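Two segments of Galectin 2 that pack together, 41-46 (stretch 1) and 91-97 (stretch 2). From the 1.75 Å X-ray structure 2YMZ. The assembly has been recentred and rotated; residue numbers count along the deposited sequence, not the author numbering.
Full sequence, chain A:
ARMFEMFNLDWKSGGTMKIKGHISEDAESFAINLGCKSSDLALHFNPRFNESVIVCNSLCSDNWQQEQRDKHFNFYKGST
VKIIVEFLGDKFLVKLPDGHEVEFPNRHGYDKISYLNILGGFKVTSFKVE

Stretch 1 (41-46) LALHFN
Stretch 2, residues 91-97: KFLVKLP

Not one hydrogen bond joins these two segments of Galectin 2, although two strands face one another and run in nearly the same direction; the contact is made wholly by apolar side chains. It illustrates a general principle of sheet-on-sheet packing: when strand axes lie about 10 Å apart, the backbones are too distant to pair, and the alternation of side chains decides what meets across the gap. Here strand 43-46 and strand 91-95 approach to 9.8 Å, with an angle of 24° between their N-to-C directions and a signed crossing angle of -24°.

The register follows the two-residue repeat of extended chain. The CA atoms of Leu43 and Phe92 lie 7.7 Å apart, and those of Phe45 and Val94 8.6 Å apart, so the separation widens slightly along the strands. Leu43 (phi/psi -145/120) and Phe45 (-108/115) send their CA-to-CB bonds toward the other stretch, as do Phe92 (-105/143) and Val94 (-113/118). At the alternate positions, Leu93 (-125/132) and Lys95 (-97/129) point away, while His44 (-115/111) and Asn46 (-137/91) remain out of reach.

The chain turns a corner at Ala42, whose phi/psi of -71/-35 departs from the extended values around it. Its small side chain points toward stretch 2, and Ala42 CB lies 3.7 Å from Phe92 CZ. Phe92 (chi1 -59°, m; chi2 -78°) thus meets Ala42 at the tip of its ring and Leu43 near its base, where Leu43 CD2 is 4.0 Å from Phe92 CB. Leu43, with chi1 t and chi2 p, also places CD2 3.9 Å from Val94 CG2, so one methyl group bridges successive inward-facing residues of the opposing strand.

Val94, with chi1 t (-173°), in turn spans Leu43 and Phe45. Val94 CG1 sits over one face of the Phe45 ring, 4.0 Å from the centroid and 26° off the ring normal, a CH-pi contact; the closest atoms are Phe45 CE1 and Val94 CG1, at 3.6 Å. Phe45 has chi1 173° (t) and chi2 81°, and its ring also meets Leu96 (-99/165), just past the end of strand 91-95. The CA-to-CB bond of Leu96 points sideways, but the end of the side chain, in the m,t rotamer (chi1 -49°, chi2 178°), comes nearer, and Leu96 CD2 lies 3.8 Å from Phe45 CZ, at the ring edge near its plane. The interlocking apolar groups together bury 280 Å², summed over both sides.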

# COMPACT_ATOMS: atom_id res chain seq x y z
N LEU A 41 -9.33 9.15 -12.72
CA LEU A 41 -9.79 8.79 -11.37
C LEU A 41 -11.29 8.81 -11.24
O LEU A 41 -11.96 9.77 -11.67
CB LEU A 41 -9.23 9.85 -10.35
CG LEU A 41 -7.69 9.96 -10.31
CD1 LEU A 41 -7.24 11.09 -9.35
CD2 LEU A 41 -7.07 8.62 -9.84
N ALA A 42 -11.85 7.72 -10.72
CA ALA A 42 -13.24 7.66 -10.34
C ALA A 42 -13.54 8.49 -9.10
O ALA A 42 -14.61 9.08 -9.00
CB ALA A 42 -13.67 6.21 -10.15
N LEU A 43 -12.58 8.54 -8.17
CA LEU A 43 -12.86 9.18 -6.87
C LEU A 43 -11.56 9.86 -6.44
O LEU A 43 -10.52 9.18 -6.23
CB LEU A 43 -13.36 8.18 -5.82
CG LEU A 43 -13.57 8.76 -4.37
CD1 LEU A 43 -14.47 9.99 -4.36
CD2 LEU A 43 -14.05 7.72 -3.35
N HIS A 44 -11.60 11.18 -6.27
CA HIS A 44 -10.53 11.87 -5.59
C HIS A 44 -11.19 12.42 -4.34
O HIS A 44 -12.12 13.24 -4.45
CB HIS A 44 -10.02 12.99 -6.55
CG HIS A 44 -9.25 14.15 -5.93
ND1 HIS A 44 -7.91 14.09 -5.64
CD2 HIS A 44 -9.64 15.43 -5.65
CE1 HIS A 44 -7.50 15.28 -5.18
NE2 HIS A 44 -8.53 16.12 -5.24
N PHE A 45 -10.83 11.89 -3.18
CA PHE A 45 -11.46 12.22 -1.89
C PHE A 45 -10.41 13.05 -1.19
O PHE A 45 -9.31 12.55 -0.84
CB PHE A 45 -11.64 10.89 -1.13
CG PHE A 45 -12.11 11.05 0.28
CD1 PHE A 45 -13.46 11.24 0.54
CD2 PHE A 45 -11.18 10.97 1.34
CE1 PHE A 45 -13.90 11.41 1.86
CE2 PHE A 45 -11.62 11.10 2.67
CZ PHE A 45 -12.96 11.36 2.89
N ASN A 46 -10.73 14.33 -0.96
CA ASN A 46 -9.66 15.21 -0.56
C ASN A 46 -10.12 16.15 0.60
O ASN A 46 -10.74 17.20 0.37
CB ASN A 46 -9.40 16.11 -1.80
CG ASN A 46 -8.38 17.26 -1.55
OD1 ASN A 46 -8.48 18.27 -2.28
ND2 ASN A 46 -7.40 17.10 -0.71
N LYS A 91 -22.21 4.28 -7.35
CA LYS A 91 -21.64 5.28 -6.47
C LYS A 91 -20.57 4.69 -5.58
O LYS A 91 -20.51 3.50 -5.37
CB LYS A 91 -22.72 5.89 -5.59
CG LYS A 91 -23.42 4.92 -4.66
CD LYS A 91 -24.59 5.59 -3.93
CE LYS A 91 -25.07 4.77 -2.72
NZ LYS A 91 -26.25 3.90 -3.04
N PHE A 92 -19.77 5.61 -5.06
CA PHE A 92 -18.82 5.32 -3.98
C PHE A 92 -19.35 5.87 -2.68
O PHE A 92 -19.97 6.97 -2.60
CB PHE A 92 -17.46 5.92 -4.35
CG PHE A 92 -16.92 5.37 -5.63
CD1 PHE A 92 -16.31 4.09 -5.68
CD2 PHE A 92 -17.08 6.05 -6.80
CE1 PHE A 92 -15.85 3.58 -6.87
CE2 PHE A 92 -16.62 5.56 -8.00
CZ PHE A 92 -16.00 4.31 -8.05
N LEU A 93 -19.10 5.14 -1.60
CA LEU A 93 -19.55 5.64 -0.38
C LEU A 93 -18.28 5.66 0.51
O LEU A 93 -17.60 4.63 0.61
CB LEU A 93 -20.60 4.68 0.15
CG LEU A 93 -21.26 4.99 1.48
CD1 LEU A 93 -22.40 5.98 1.29
CD2 LEU A 93 -21.81 3.68 2.05
N VAL A 94 -18.01 6.78 1.19
CA VAL A 94 -16.86 6.88 2.09
C VAL A 94 -17.40 7.02 3.51
O VAL A 94 -18.08 8.03 3.86
CB VAL A 94 -15.91 8.04 1.72
CG1 VAL A 94 -14.64 7.96 2.62
CG2 VAL A 94 -15.48 7.97 0.24
N LYS A 95 -17.09 6.07 4.38
CA LYS A 95 -17.56 6.20 5.78
C LYS A 95 -16.48 6.79 6.66
O LYS A 95 -15.31 6.34 6.66
CB LYS A 95 -17.92 4.84 6.37
CG LYS A 95 -18.96 4.11 5.60
CD LYS A 95 -19.29 2.84 6.41
CE LYS A 95 -20.02 1.86 5.50
NZ LYS A 95 -20.09 0.54 6.21
N LEU A 96 -16.86 7.83 7.38
CA LEU A 96 -15.87 8.55 8.19
C LEU A 96 -15.95 8.06 9.64
O LEU A 96 -16.96 7.45 10.05
CB LEU A 96 -16.13 10.05 8.12
CG LEU A 96 -16.35 10.76 6.76
CD1 LEU A 96 -16.64 12.26 6.85
CD2 LEU A 96 -15.16 10.48 5.87
N PRO A 97 -14.93 8.37 10.44
CA PRO A 97 -14.88 7.89 11.86
C PRO A 97 -16.13 8.24 12.67
O PRO A 97 -16.64 7.39 13.43
CB PRO A 97 -13.69 8.63 12.41
CG PRO A 97 -12.76 8.76 11.19
CD PRO A 97 -13.70 9.06 10.04